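PDB 5AEB: LRA-12 from Uncultured bacterium, which hydrolyses beta-lactam antibiotics, carbapenems among them, as a class B3 metallo-beta-lactamase with two zinc ions in its active site. Local coordinates for residues A[19-24]-A[231-236]; A[52-57]-A[94-99]; A[120-125]-A[161-166]; A[167-172]-A[178-183]. One frame throughout, in Å; residues are numbered along the deposited sequence.

Interaction 1 (A[19-24]-A[231-236])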
loop_
_atom_site.group_PDB
_atom_site.type_symbol
_atom_site.label_atom_id
_atom_site.label_comp_id
_atom_site.label_asym_id
_atom_site.label_seq_id
_atom_site.Cartn_x
_atom_site.Cartn_y
_atom_site.Cartn_z
ATOM N N LYS A 19 14.736 3.471 7.628
ATOM C CA LYS A 19 15.595 4.518 7.080
ATOM C C LYS A 19 14.800 5.698 6.458
ATOM O O LYS A 19 14.013 5.491 5.553
ATOM C CB LYS A 19 16.539 3.881 6.061
ATOM C CG LYS A 19 17.584 4.812 5.469
ATOM C CD LYS A 19 18.688 4.002 4.826
ATOM C CE LYS A 19 19.822 4.908 4.349
ATOM N NZ LYS A 19 19.516 5.495 3.016
ATOM N N PRO A 20 14.988 6.935 6.956
ATOM C CA PRO A 20 14.247 8.069 6.350
ATOM C C PRO A 20 14.624 8.340 4.898
ATOM O O PRO A 20 15.760 8.099 4.486
ATOM C CB PRO A 20 14.654 9.279 7.215
ATOM C CG PRO A 20 15.860 8.832 8.001
ATOM C CD PRO A 20 15.703 7.344 8.186
ATOM N N TYR A 21 13.669 8.851 4.135
ATOM C CA TYR A 21 13.882 9.147 2.738
ATOM C C TYR A 21 13.189 10.463 2.427
ATOM O O TYR A 21 12.096 10.728 2.919
ATOM C CB TYR A 21 13.316 8.033 1.850
ATOM C CG TYR A 21 13.605 8.261 0.389
ATOM C CD1 TYR A 21 14.852 7.941 -0.144
ATOM C CD2 TYR A 21 12.645 8.834 -0.456
ATOM C CE1 TYR A 21 15.130 8.161 -1.473
ATOM C CE2 TYR A 21 12.922 9.061 -1.801
ATOM C CZ TYR A 21 14.167 8.717 -2.295
ATOM O OH TYR A 21 14.471 8.936 -3.607
ATOM N N ARG A 22 13.814 11.277 1.591
ATOM C CA ARG A 22 13.290 12.579 1.282
ATOM C C ARG A 22 11.999 12.455 0.457
ATOM O O ARG A 22 12.013 11.833 -0.612
ATOM C CB ARG A 22 14.343 13.374 0.519
ATOM C CG ARG A 22 13.976 14.818 0.333
ATOM C CD ARG A 22 15.047 15.554 -0.448
ATOM N NE ARG A 22 14.632 16.935 -0.596
ATOM C CZ ARG A 22 14.734 17.639 -1.715
ATOM N NH1 ARG A 22 15.245 17.086 -2.812
ATOM N NH2 ARG A 22 14.322 18.903 -1.731
ATOM N N PRO A 23 10.884 13.040 0.958
ATOM C CA PRO A 23 9.581 12.933 0.278
ATOM C C PRO A 23 9.599 13.682 -1.060
ATOM O O PRO A 23 10.341 14.655 -1.209
ATOM C CB PRO A 23 8.611 13.595 1.265
ATOM C CG PRO A 23 9.457 14.572 2.028
ATOM C CD PRO A 23 10.815 13.912 2.149
ATOM N N PHE A 24 8.840 13.191 -2.036
ATOM C CA PHE A 24 8.797 13.780 -3.379
ATOM C C PHE A 24 7.466 13.595 -4.075
ATOM O O PHE A 24 6.680 12.687 -3.743
ATOM C CB PHE A 24 9.938 13.245 -4.272
ATOM C CG PHE A 24 9.811 11.791 -4.665
ATOM C CD1 PHE A 24 10.183 10.769 -3.779
ATOM C CD2 PHE A 24 9.389 11.434 -5.950
ATOM C CE1 PHE A 24 10.088 9.422 -4.149
ATOM C CE2 PHE A 24 9.273 10.096 -6.317
ATOM C CZ PHE A 24 9.630 9.083 -5.421
ATOM N N PHE A 231 8.908 -1.667 -7.170
ATOM C CA PHE A 231 8.894 -0.946 -8.446
ATOM C C PHE A 231 10.202 -0.252 -8.764
ATOM O O PHE A 231 10.207 0.698 -9.541
ATOM C CB PHE A 231 7.720 0.054 -8.563
ATOM C CG PHE A 231 7.697 1.159 -7.526
ATOM C CD1 PHE A 231 7.424 0.896 -6.192
ATOM C CD2 PHE A 231 7.825 2.481 -7.914
ATOM C CE1 PHE A 231 7.333 1.929 -5.262
ATOM C CE2 PHE A 231 7.762 3.521 -6.998
ATOM C CZ PHE A 231 7.503 3.247 -5.665
ATOM N N SER A 232 11.287 -0.716 -8.161
ATOM C CA SER A 232 12.634 -0.134 -8.378
ATOM C C SER A 232 12.634 1.385 -8.215
ATOM O O SER A 232 13.183 2.090 -9.059
ATOM C CB SER A 232 13.127 -0.432 -9.788
ATOM O OG SER A 232 13.344 -1.803 -9.954
ATOM N N MET A 233 11.998 1.905 -7.165
ATOM C CA MET A 233 11.841 3.357 -7.054
ATOM C C MET A 233 13.186 4.117 -7.070
ATOM O O MET A 233 13.302 5.179 -7.673
ATOM C CB MET A 233 11.035 3.730 -5.815
ATOM C CG MET A 233 10.772 5.227 -5.715
ATOM S SD MET A 233 10.052 5.563 -4.104
ATOM C CE MET A 233 11.500 5.899 -3.109
ATOM N N HIS A 234 14.188 3.534 -6.429
ATOM C CA HIS A 234 15.497 4.140 -6.347
ATOM C C HIS A 234 16.317 4.128 -7.604
ATOM O O HIS A 234 17.317 4.831 -7.665
ATOM C CB HIS A 234 16.252 3.563 -5.174
ATOM C CG HIS A 234 15.532 3.759 -3.893
ATOM N ND1 HIS A 234 15.336 4.977 -3.361
ATOM C CD2 HIS A 234 14.876 2.861 -3.080
ATOM C CE1 HIS A 234 14.647 4.858 -2.229
ATOM N NE2 HIS A 234 14.363 3.560 -2.058
ATOM N N SER A 235 15.891 3.363 -8.609
ATOM C CA SER A 235 16.417 3.480 -9.984
ATOM C C SER A 235 15.703 4.553 -10.789
ATOM O O SER A 235 16.226 5.057 -11.758
ATOM C CB SER A 235 16.267 2.159 -10.731
ATOM O OG SER A 235 16.988 1.149 -10.054
ATOM N N LYS A 236 14.489 4.889 -10.410
ATOM C CA LYS A 236 13.682 5.791 -11.209
ATOM C C LYS A 236 13.782 7.218 -10.687
ATOM O O LYS A 236 13.511 8.158 -11.409
ATOM C CB LYS A 236 12.235 5.301 -11.206
ATOM C CG LYS A 236 12.074 3.962 -11.912
ATOM C CD LYS A 236 10.750 3.283 -11.570
ATOM C CE LYS A 236 10.520 2.054 -12.458
ATOM N NZ LYS A 236 9.260 1.329 -12.063
#
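M233 packs against two aromatic rings of segment 19-24, and with F24 it makes a Met-aromatic contact at the buried centre of this junction between an N-terminal loop and the short helix 233-236. Its SD sits at the edge of the F24 ring, close to the ring plane and 3.8 Å from F24 CZ. Past the sulfur, a bend at chi3 (91°) turns the methyl toward the second ring, and M233 CE ends over a face of Y21 in a CH-pi contact 4.1 Å from the centroid of that ring. The sulfur meets F24 alone, while the methyl lies between the two rings, over Y21 and also near F24 CE1. Y32 of strand 30-32 and the ring of H237, stacked on F24, close in around this tight half.

The H234 side is nearer solvent, though its one carbon approach is close. H234 is partly exposed, and its imidazole turns an edge toward the face of the buried Y21 in an offset edge-to-face pair, the Y21 and H234 planes at 73° and their centroids 5.0 Å apart. Polar ends look to other partners: H234 NE2 bonds to the carbonyl of Y36, and Y21 OH to H237 ND1. The closest approach of Y21 and H234 is carbon to carbon, 3.4 Å between Y21 CE1 and H234 CE1.

Interaction 2 (A[52-57]-A[94-99])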
loop_
_atom_site.group_PDB
_atom_site.type_symbol
_atom_site.label_atom_id
_atom_site.label_comp_id
_atom_site.label_asym_id
_atom_site.label_seq_id
_atom_site.Cartn_x
_atom_site.Cartn_y
_atom_site.Cartn_z
ATOM N N VAL A 52 -1.942 6.824 2.073
ATOM C CA VAL A 52 -2.020 5.377 1.781
ATOM C C VAL A 52 -0.817 4.726 2.445
ATOM O O VAL A 52 0.333 5.097 2.136
ATOM C CB VAL A 52 -1.988 5.085 0.263
ATOM C CG1 VAL A 52 -2.102 3.585 -0.005
ATOM C CG2 VAL A 52 -3.078 5.859 -0.499
ATOM N N ASN A 53 -1.073 3.820 3.395
ATOM C CA ASN A 53 -0.042 3.143 4.192
ATOM C C ASN A 53 0.689 3.975 5.213
ATOM O O ASN A 53 0.797 5.178 5.075
ATOM C CB ASN A 53 0.997 2.413 3.305
ATOM C CG ASN A 53 0.363 1.351 2.419
ATOM O OD1 ASN A 53 -0.720 0.792 2.742
ATOM N ND2 ASN A 53 1.010 1.053 1.310
ATOM N N THR A 54 1.211 3.310 6.235
ATOM C CA THR A 54 2.295 3.867 7.068
ATOM C C THR A 54 3.509 2.914 6.966
ATOM O O THR A 54 3.526 2.006 6.137
ATOM C CB THR A 54 1.876 4.005 8.558
ATOM O OG1 THR A 54 1.797 2.698 9.152
ATOM C CG2 THR A 54 0.538 4.673 8.675
ATOM N N GLY A 55 4.548 3.164 7.753
ATOM C CA GLY A 55 5.649 2.205 7.860
ATOM C C GLY A 55 5.445 1.422 9.145
ATOM O O GLY A 55 4.296 1.103 9.491
ATOM N N LEU A 56 6.547 1.128 9.848
ATOM C CA LEU A 56 6.483 0.447 11.150
ATOM C C LEU A 56 5.923 1.364 12.244
ATOM O O LEU A 56 5.678 2.536 11.998
ATOM C CB LEU A 56 7.879 -0.054 11.556
ATOM C CG LEU A 56 8.584 -0.889 10.486
ATOM C CD1 LEU A 56 10.104 -0.897 10.672
ATOM C CD2 LEU A 56 8.001 -2.299 10.461
ATOM N N ALA A 57 5.774 0.836 13.463
ATOM C CA ALA A 57 5.277 1.641 14.589
ATOM C C ALA A 57 5.942 3.033 14.733
ATOM O O ALA A 57 5.220 4.033 14.868
ATOM C CB ALA A 57 5.305 0.854 15.900
ATOM N N ALA A 94 -2.871 3.307 13.509
ATOM C CA ALA A 94 -3.660 3.684 14.691
ATOM C C ALA A 94 -3.279 5.079 15.199
ATOM O O ALA A 94 -4.149 5.898 15.477
ATOM C CB ALA A 94 -3.543 2.653 15.800
ATOM N N GLU A 95 -1.978 5.348 15.268
ATOM C CA GLU A 95 -1.484 6.626 15.744
ATOM C C GLU A 95 -1.845 7.784 14.803
ATOM O O GLU A 95 -2.254 8.869 15.256
ATOM C CB GLU A 95 0.005 6.547 15.915
ATOM C CG GLU A 95 0.649 7.884 16.218
ATOM C CD GLU A 95 2.054 7.741 16.781
ATOM O OE1 GLU A 95 2.579 6.594 16.842
ATOM O OE2 GLU A 95 2.635 8.793 17.166
ATOM N N ILE A 96 -1.702 7.558 13.498
ATOM C CA ILE A 96 -2.014 8.603 12.543
ATOM C C ILE A 96 -3.515 8.854 12.527
ATOM O O ILE A 96 -3.960 9.995 12.391
ATOM C CB ILE A 96 -1.402 8.316 11.154
ATOM C CG1 ILE A 96 0.072 8.704 11.216
ATOM C CG2 ILE A 96 -2.054 9.125 10.041
ATOM C CD1 ILE A 96 0.925 7.820 10.343
ATOM N N LYS A 97 -4.295 7.808 12.726
ATOM C CA LYS A 97 -5.718 7.985 12.735
ATOM C C LYS A 97 -6.122 8.750 13.979
ATOM O O LYS A 97 -7.054 9.588 13.932
ATOM C CB LYS A 97 -6.444 6.639 12.688
ATOM C CG LYS A 97 -7.931 6.803 12.479
ATOM C CD LYS A 97 -8.683 5.492 12.639
ATOM C CE LYS A 97 -10.160 5.755 12.501
ATOM N NZ LYS A 97 -10.907 4.708 13.237
ATOM N N LYS A 98 -5.453 8.452 15.100
ATOM C CA LYS A 98 -5.780 9.135 16.348
ATOM C C LYS A 98 -5.575 10.619 16.224
ATOM O O LYS A 98 -6.451 11.407 16.583
ATOM C CB LYS A 98 -4.956 8.586 17.514
ATOM C CG LYS A 98 -5.624 7.380 18.132
ATOM C CD LYS A 98 -4.547 6.649 18.919
ATOM C CE LYS A 98 -5.167 5.680 19.860
ATOM N NZ LYS A 98 -5.469 6.490 21.044
ATOM N N ILE A 99 -4.416 10.983 15.689
ATOM C CA ILE A 99 -3.972 12.368 15.606
ATOM C C ILE A 99 -4.751 13.173 14.557
ATOM O O ILE A 99 -5.127 14.304 14.802
ATOM C CB ILE A 99 -2.446 12.452 15.285
ATOM C CG1 ILE A 99 -1.638 11.961 16.483
ATOM C CG2 ILE A 99 -2.056 13.881 14.916
ATOM C CD1 ILE A 99 -0.204 11.594 16.157
HETATM O O HOH W 1 2.564 3.992 15.963
#
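T54 and I96 lie across from each other with their CA atoms 8.4 Å apart, and A57 and E95 keep almost the same spacing, with 8.5 Å between their CA atoms. The irregular segment 52-57 leaves strand 48-52 and passes along one side of helix 93-100, in the part of the metallo-beta-lactamase fold where a core sheet is covered by helices. The two backbones stay too far apart to bond, so side chains and a water bring them together.

The inner part of the contact is apolar. T54 and I96 reach for each other tip to tip, T54 CG2 meeting I96 CD1 at 3.6 Å. I63 of helix 60-69 touches both residues, and L80 of strand 77-81 also packs on I96, so this pair belongs to the layer between helices and sheet.

At the outer, exposed end, E95 stretches its extended chain toward the carbonyl of A57. A57 O and E95 OE1 do not meet directly, but a water lies between them, 2.9 Å from A57 O and 2.7 Å from E95 OE1. It is placed to donate to both, although other acceptors also compete for its protons.

The rotation of T54 (chi1 72°) puts OG1 between the backbone N and the carbonyl carbon, leaving CG2 for the helix. The hydroxyl is also bonded to the backbone N of A92, while the backbone of T54 bonds to that of the zinc ligand H89. T54 OG1 itself donates to G55 O at 3.0 Å.

Interaction 3 (A[120-125]-A[161-166]). With ZN (zinc ion), chain D.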
loop_
_atom_site.group_PDB
_atom_site.type_symbol
_atom_site.label_atom_id
_atom_site.label_comp_id
_atom_site.label_asym_id
_atom_site.label_seq_id
_atom_site.Cartn_x
_atom_site.Cartn_y
_atom_site.Cartn_z
ATOM N N SER A 120 -5.047 -12.601 14.238
ATOM C CA SER A 120 -5.709 -13.627 13.432
ATOM C C SER A 120 -5.106 -13.738 12.002
ATOM O O SER A 120 -5.691 -14.395 11.124
ATOM C CB SER A 120 -7.199 -13.359 13.348
ATOM O OG SER A 120 -7.466 -12.216 12.550
ATOM N N ASP A 121 -3.954 -13.102 11.773
ATOM C CA ASP A 121 -3.278 -13.207 10.475
ATOM C C ASP A 121 -3.082 -14.688 10.069
ATOM O O ASP A 121 -2.527 -15.464 10.839
ATOM C CB ASP A 121 -1.931 -12.464 10.508
ATOM C CG ASP A 121 -1.214 -12.458 9.144
ATOM O OD1 ASP A 121 -0.968 -13.543 8.583
ATOM O OD2 ASP A 121 -0.872 -11.365 8.634
ATOM N N TYR A 122 -3.515 -15.067 8.868
ATOM C CA TYR A 122 -3.387 -16.475 8.430
ATOM C C TYR A 122 -1.940 -17.001 8.501
ATOM O O TYR A 122 -1.729 -18.178 8.731
ATOM C CB TYR A 122 -3.986 -16.726 7.027
ATOM C CG TYR A 122 -3.125 -16.231 5.855
ATOM C CD1 TYR A 122 -3.247 -14.917 5.375
ATOM C CD2 TYR A 122 -2.198 -17.080 5.229
ATOM C CE1 TYR A 122 -2.469 -14.460 4.314
ATOM C CE2 TYR A 122 -1.421 -16.637 4.166
ATOM C CZ TYR A 122 -1.558 -15.315 3.706
ATOM O OH TYR A 122 -0.777 -14.860 2.648
ATOM N N ALA A 123 -0.965 -16.119 8.327
ATOM C CA ALA A 123 0.439 -16.517 8.228
ATOM C C ALA A 123 1.220 -16.251 9.500
ATOM O O ALA A 123 2.123 -17.017 9.853
ATOM C CB ALA A 123 1.115 -15.852 7.035
ATOM N N PHE A 124 0.870 -15.177 10.197
ATOM C CA PHE A 124 1.625 -14.783 11.375
ATOM C C PHE A 124 0.766 -14.632 12.609
ATOM O O PHE A 124 1.211 -14.068 13.594
ATOM C CB PHE A 124 2.372 -13.481 11.105
ATOM C CG PHE A 124 3.259 -13.542 9.905
ATOM C CD1 PHE A 124 4.335 -14.431 9.871
ATOM C CD2 PHE A 124 3.012 -12.732 8.803
ATOM C CE1 PHE A 124 5.154 -14.500 8.761
ATOM C CE2 PHE A 124 3.834 -12.791 7.692
ATOM C CZ PHE A 124 4.909 -13.675 7.675
ATOM N N GLY A 125 -0.456 -15.143 12.550
ATOM C CA GLY A 125 -1.371 -15.048 13.666
ATOM C C GLY A 125 -0.951 -15.896 14.842
ATOM O O GLY A 125 0.175 -16.428 14.888
ATOM N N HIS A 161 -1.829 -12.063 -0.855
ATOM C CA HIS A 161 -0.823 -11.540 0.088
ATOM C C HIS A 161 -1.461 -11.413 1.455
ATOM O O HIS A 161 -0.881 -11.874 2.459
ATOM C CB HIS A 161 -0.236 -10.210 -0.345
ATOM C CG HIS A 161 0.926 -9.733 0.537
ATOM N ND1 HIS A 161 2.185 -10.164 0.373
ATOM C CD2 HIS A 161 0.956 -8.851 1.623
ATOM C CE1 HIS A 161 2.984 -9.602 1.291
ATOM N NE2 HIS A 161 2.231 -8.783 2.056
ATOM N N THR A 162 -2.639 -10.776 1.502
ATOM C CA THR A 162 -3.505 -10.830 2.662
ATOM C C THR A 162 -4.895 -11.181 2.139
ATOM O O THR A 162 -5.144 -11.152 0.919
ATOM C CB THR A 162 -3.498 -9.540 3.548
ATOM O OG1 THR A 162 -4.036 -8.417 2.825
ATOM C CG2 THR A 162 -2.130 -9.216 4.015
ATOM N N LYS A 163 -5.797 -11.547 3.040
ATOM C CA LYS A 163 -7.163 -11.865 2.612
ATOM C C LYS A 163 -7.853 -10.620 1.995
ATOM O O LYS A 163 -8.777 -10.769 1.209
ATOM C CB LYS A 163 -7.983 -12.415 3.774
ATOM C CG LYS A 163 -7.382 -13.655 4.412
ATOM C CD LYS A 163 -8.334 -14.244 5.449
ATOM C CE LYS A 163 -7.625 -15.327 6.266
ATOM N NZ LYS A 163 -8.556 -16.462 6.537
ATOM N N GLY A 164 -7.425 -9.416 2.388
ATOM C CA GLY A 164 -8.002 -8.188 1.856
ATOM C C GLY A 164 -6.996 -7.274 1.168
ATOM O O GLY A 164 -7.228 -6.075 1.056
ATOM N N SER A 165 -5.863 -7.795 0.722
ATOM C CA SER A 165 -4.921 -6.894 0.067
ATOM C C SER A 165 -5.551 -6.339 -1.226
ATOM O O SER A 165 -6.425 -6.981 -1.857
ATOM C CB SER A 165 -3.522 -7.505 -0.131
ATOM O OG SER A 165 -3.563 -8.865 -0.514
ATOM N N CYS A 166 -5.120 -5.137 -1.600
ATOM C CA CYS A 166 -5.839 -4.379 -2.622
ATOM C C CYS A 166 -4.948 -3.333 -3.265
ATOM O O CYS A 166 -3.909 -2.959 -2.727
ATOM C CB CYS A 166 -7.076 -3.694 -1.995
ATOM S SG CYS A 166 -6.614 -2.550 -0.668
HETATM ZN ZN ZN D . 2.737 -7.907 3.507
HETATM O O HOH W 2 4.263 -6.846 3.763
#
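Y122 and H161 form the polar link between these two loops: Y122 OH lies 3.0 Å from H161 O and can donate to it, although its one proton has another acceptor within reach. The carbonyl approaches at the edge of the Y122 ring, near the ring plane.

Metal coordination holds the other end of H161. Its CB points away from segment 120-125, and with CG anti to the backbone N (chi1 -173°) the imidazole is carried to the active site, where H161 NE2 binds zinc at 1.8 Å. A water is a further ligand, 1.9 Å from the zinc, and Q84 and H86 complete the site. One residue therefore offers its backbone to Y122 and its ring to the metal.

Local hydrogen bonds shape each loop. D121 OD1 accepts two backbone amides: A123 N, at 2.6 Å and nearly along the C-O axis, closes an Asx turn, and F124 N, at 2.9 Å from above the carboxylate plane, extends it to an Asx motif. In the partner loop a type I turn runs from T162 to S165, and T162 N donates to S165 OG at 2.9 Å. T162 OG1 is hydrogen-bonded to D110.

Apolar contact is light: K163 CE comes within 4.0 Å of Y122 CB, its amine going on to the carbonyl of S200.

Around this pair, Y122 meets Y201 edge-to-face and packs on I204 and Y208 of helix 204-216. S120 leans on helix 111-115, and past S165 the chain enters strand 166-173.

Interaction 4 (A[167-172]-A[178-183])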
loop_
_atom_site.group_PDB
_atom_site.type_symbol
_atom_site.label_atom_id
_atom_site.label_comp_id
_atom_site.label_asym_id
_atom_site.label_seq_id
_atom_site.Cartn_x
_atom_site.Cartn_y
_atom_site.Cartn_z
ATOM N N SER A 167 -5.372 -2.865 -4.427
ATOM C CA SER A 167 -4.676 -1.809 -5.127
ATOM C C SER A 167 -5.686 -0.653 -5.319
ATOM O O SER A 167 -6.903 -0.852 -5.156
ATOM C CB SER A 167 -4.207 -2.353 -6.477
ATOM O OG SER A 167 -3.251 -3.393 -6.300
ATOM N N PHE A 168 -5.173 0.513 -5.677
ATOM C CA PHE A 168 -5.977 1.672 -5.978
ATOM C C PHE A 168 -5.593 2.214 -7.345
ATOM O O PHE A 168 -4.423 2.395 -7.662
ATOM C CB PHE A 168 -5.858 2.776 -4.911
ATOM C CG PHE A 168 -6.162 2.302 -3.530
ATOM C CD1 PHE A 168 -7.468 2.278 -3.067
ATOM C CD2 PHE A 168 -5.146 1.824 -2.714
ATOM C CE1 PHE A 168 -7.759 1.804 -1.784
ATOM C CE2 PHE A 168 -5.417 1.361 -1.447
ATOM C CZ PHE A 168 -6.733 1.332 -0.988
ATOM N N LEU A 169 -6.617 2.442 -8.144
ATOM C CA LEU A 169 -6.503 2.984 -9.479
ATOM C C LEU A 169 -7.198 4.356 -9.492
ATOM O O LEU A 169 -8.372 4.485 -9.070
ATOM C CB LEU A 169 -7.205 2.026 -10.444
ATOM C CG LEU A 169 -7.184 2.221 -11.958
ATOM C CD1 LEU A 169 -5.746 2.050 -12.448
ATOM C CD2 LEU A 169 -8.120 1.132 -12.542
ATOM N N PHE A 170 -6.461 5.382 -9.930
ATOM C CA PHE A 170 -6.998 6.749 -9.997
ATOM C C PHE A 170 -6.241 7.625 -10.982
ATOM O O PHE A 170 -5.049 7.398 -11.248
ATOM C CB PHE A 170 -7.011 7.442 -8.619
ATOM C CG PHE A 170 -5.650 7.828 -8.124
ATOM C CD1 PHE A 170 -4.771 6.854 -7.618
ATOM C CD2 PHE A 170 -5.233 9.163 -8.164
ATOM C CE1 PHE A 170 -3.494 7.193 -7.181
ATOM C CE2 PHE A 170 -3.963 9.517 -7.697
ATOM C CZ PHE A 170 -3.091 8.541 -7.216
ATOM N N ASP A 171 -6.960 8.621 -11.506
ATOM C CA ASP A 171 -6.385 9.658 -12.345
ATOM C C ASP A 171 -5.944 10.889 -11.548
ATOM O O ASP A 171 -6.656 11.327 -10.656
ATOM C CB ASP A 171 -7.402 10.073 -13.407
ATOM C CG ASP A 171 -7.672 8.976 -14.385
ATOM O OD1 ASP A 171 -6.719 8.236 -14.710
ATOM O OD2 ASP A 171 -8.816 8.837 -14.850
ATOM N N THR A 172 -4.748 11.397 -11.852
ATOM C CA THR A 172 -4.340 12.744 -11.464
ATOM C C THR A 172 -3.934 13.548 -12.670
ATOM O O THR A 172 -3.682 12.994 -13.736
ATOM C CB THR A 172 -3.016 12.806 -10.698
ATOM O OG1 THR A 172 -2.464 11.513 -10.507
ATOM C CG2 THR A 172 -3.166 13.537 -9.435
ATOM N N SER A 178 -2.755 14.469 -17.818
ATOM C CA SER A 178 -3.446 13.576 -16.921
ATOM C C SER A 178 -2.752 12.174 -16.921
ATOM O O SER A 178 -2.228 11.723 -17.955
ATOM C CB SER A 178 -4.921 13.521 -17.334
ATOM O OG SER A 178 -5.726 12.836 -16.394
ATOM N N TYR A 179 -2.694 11.531 -15.750
ATOM C CA TYR A 179 -2.056 10.212 -15.584
ATOM C C TYR A 179 -2.971 9.237 -14.853
ATOM O O TYR A 179 -3.619 9.586 -13.855
ATOM C CB TYR A 179 -0.761 10.296 -14.782
ATOM C CG TYR A 179 0.307 11.153 -15.385
ATOM C CD1 TYR A 179 1.187 10.626 -16.306
ATOM C CD2 TYR A 179 0.436 12.503 -15.032
ATOM C CE1 TYR A 179 2.185 11.409 -16.870
ATOM C CE2 TYR A 179 1.424 13.306 -15.599
ATOM C CZ TYR A 179 2.302 12.736 -16.517
ATOM O OH TYR A 179 3.306 13.463 -17.106
ATOM N N ARG A 180 -3.010 8.010 -15.352
ATOM C CA ARG A 180 -3.741 6.952 -14.691
ATOM C C ARG A 180 -2.722 6.221 -13.792
ATOM O O ARG A 180 -1.763 5.628 -14.274
ATOM C CB ARG A 180 -4.370 6.064 -15.772
ATOM C CG ARG A 180 -4.913 4.726 -15.313
ATOM C CD ARG A 180 -6.193 4.830 -14.512
ATOM N NE ARG A 180 -7.208 5.679 -15.127
ATOM C CZ ARG A 180 -8.258 5.255 -15.823
ATOM N NH1 ARG A 180 -8.440 3.964 -16.039
ATOM N NH2 ARG A 180 -9.118 6.146 -16.315
ATOM N N ILE A 181 -2.915 6.292 -12.485
ATOM C CA ILE A 181 -1.962 5.736 -11.534
ATOM C C ILE A 181 -2.523 4.454 -10.896
ATOM O O ILE A 181 -3.659 4.456 -10.450
ATOM C CB ILE A 181 -1.700 6.735 -10.389
ATOM C CG1 ILE A 181 -1.305 8.135 -10.937
ATOM C CG2 ILE A 181 -0.702 6.152 -9.392
ATOM C CD1 ILE A 181 0.169 8.278 -11.243
ATOM N N LEU A 182 -1.726 3.380 -10.882
ATOM C CA LEU A 182 -1.984 2.179 -10.069
ATOM C C LEU A 182 -1.080 2.151 -8.847
ATOM O O LEU A 182 0.167 2.115 -8.966
ATOM C CB LEU A 182 -1.707 0.913 -10.873
ATOM C CG LEU A 182 -1.893 -0.468 -10.225
ATOM C CD1 LEU A 182 -3.322 -0.704 -9.768
ATOM C CD2 LEU A 182 -1.473 -1.519 -11.226
ATOM N N ILE A 183 -1.687 2.200 -7.672
ATOM C CA ILE A 183 -0.933 1.930 -6.454
ATOM C C ILE A 183 -1.168 0.455 -6.231
ATOM O O ILE A 183 -2.247 0.070 -5.800
ATOM C CB ILE A 183 -1.436 2.739 -5.260
ATOM C CG1 ILE A 183 -1.294 4.254 -5.546
ATOM C CG2 ILE A 183 -0.709 2.296 -3.988
ATOM C CD1 ILE A 183 -1.900 5.129 -4.471
#
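F168 with I183, F170 with I181 and T172 with Y179 are hydrogen-bonded pairs of an antiparallel hairpin whose strands run at 163° to each other, with axes 4.6 Å apart. Each pair closes two backbone bonds, and in each the one accepted by the 167-172 strand is the shorter, as in I181 N to F170 O at 2.7 Å.

On the face carrying F168, F170, I181 and I183 the packing is apolar. F170 and I181 lie side by side, and I181 CB sits over one face of the F170 ring, 3.7 Å from F170 CE1. That same CE1 atom of F170 meets I183 CD1 at 3.8 Å. T172 is strained, its chi1 of -1° nearly eclipsed, and its OG1 is buried without a polar partner, against I181 CG1.

On the other face L169, D171 and R180 are partly exposed while L182 is buried, and a salt bridge spans D171 and R180. Bends at chi2 and chi3 fold R180 back so that its guanidinium grips D171 side-on: R180 NE gives a nearly straight 2.6 Å bond to D171 OD1, and R180 NH2 reaches D171 OD2 at 3.1 Å through the syn lone pair. The carboxylate and guanidinium planes are 38° apart. The aliphatic part of R180 rests on L169, CD to CD1 of L169 at 3.5 Å.

F170 and I183 also touch strand 41-45 of the other sheet. The hairpin supplies two inner strands of one sheet, packed against the second: the beta-sandwich core of the alpha-beta/beta-alpha metallo-beta-lactamase fold, with helices on the outer faces.

In the fold
Interaction 3 is the one that enters the active site, supplying H161 to a zinc ion, and its second segment runs on without a break into the first strand of interaction 4. Interaction 2 lies one layer back: the side chain of T54 is about 6 Å from that of the zinc ligand H89. Interactions 2 and 4 meet in the core between the sheets, where V52 CG2 is 4.2 Å from I183 CD1 and V52 CG1 4.2 Å from F168 CE2. Interaction 1 lies across the chain's centre from interaction 3, their centres 26 Å apart, yet M233 has its side chain about 9 Å from that of the zinc ligand H227.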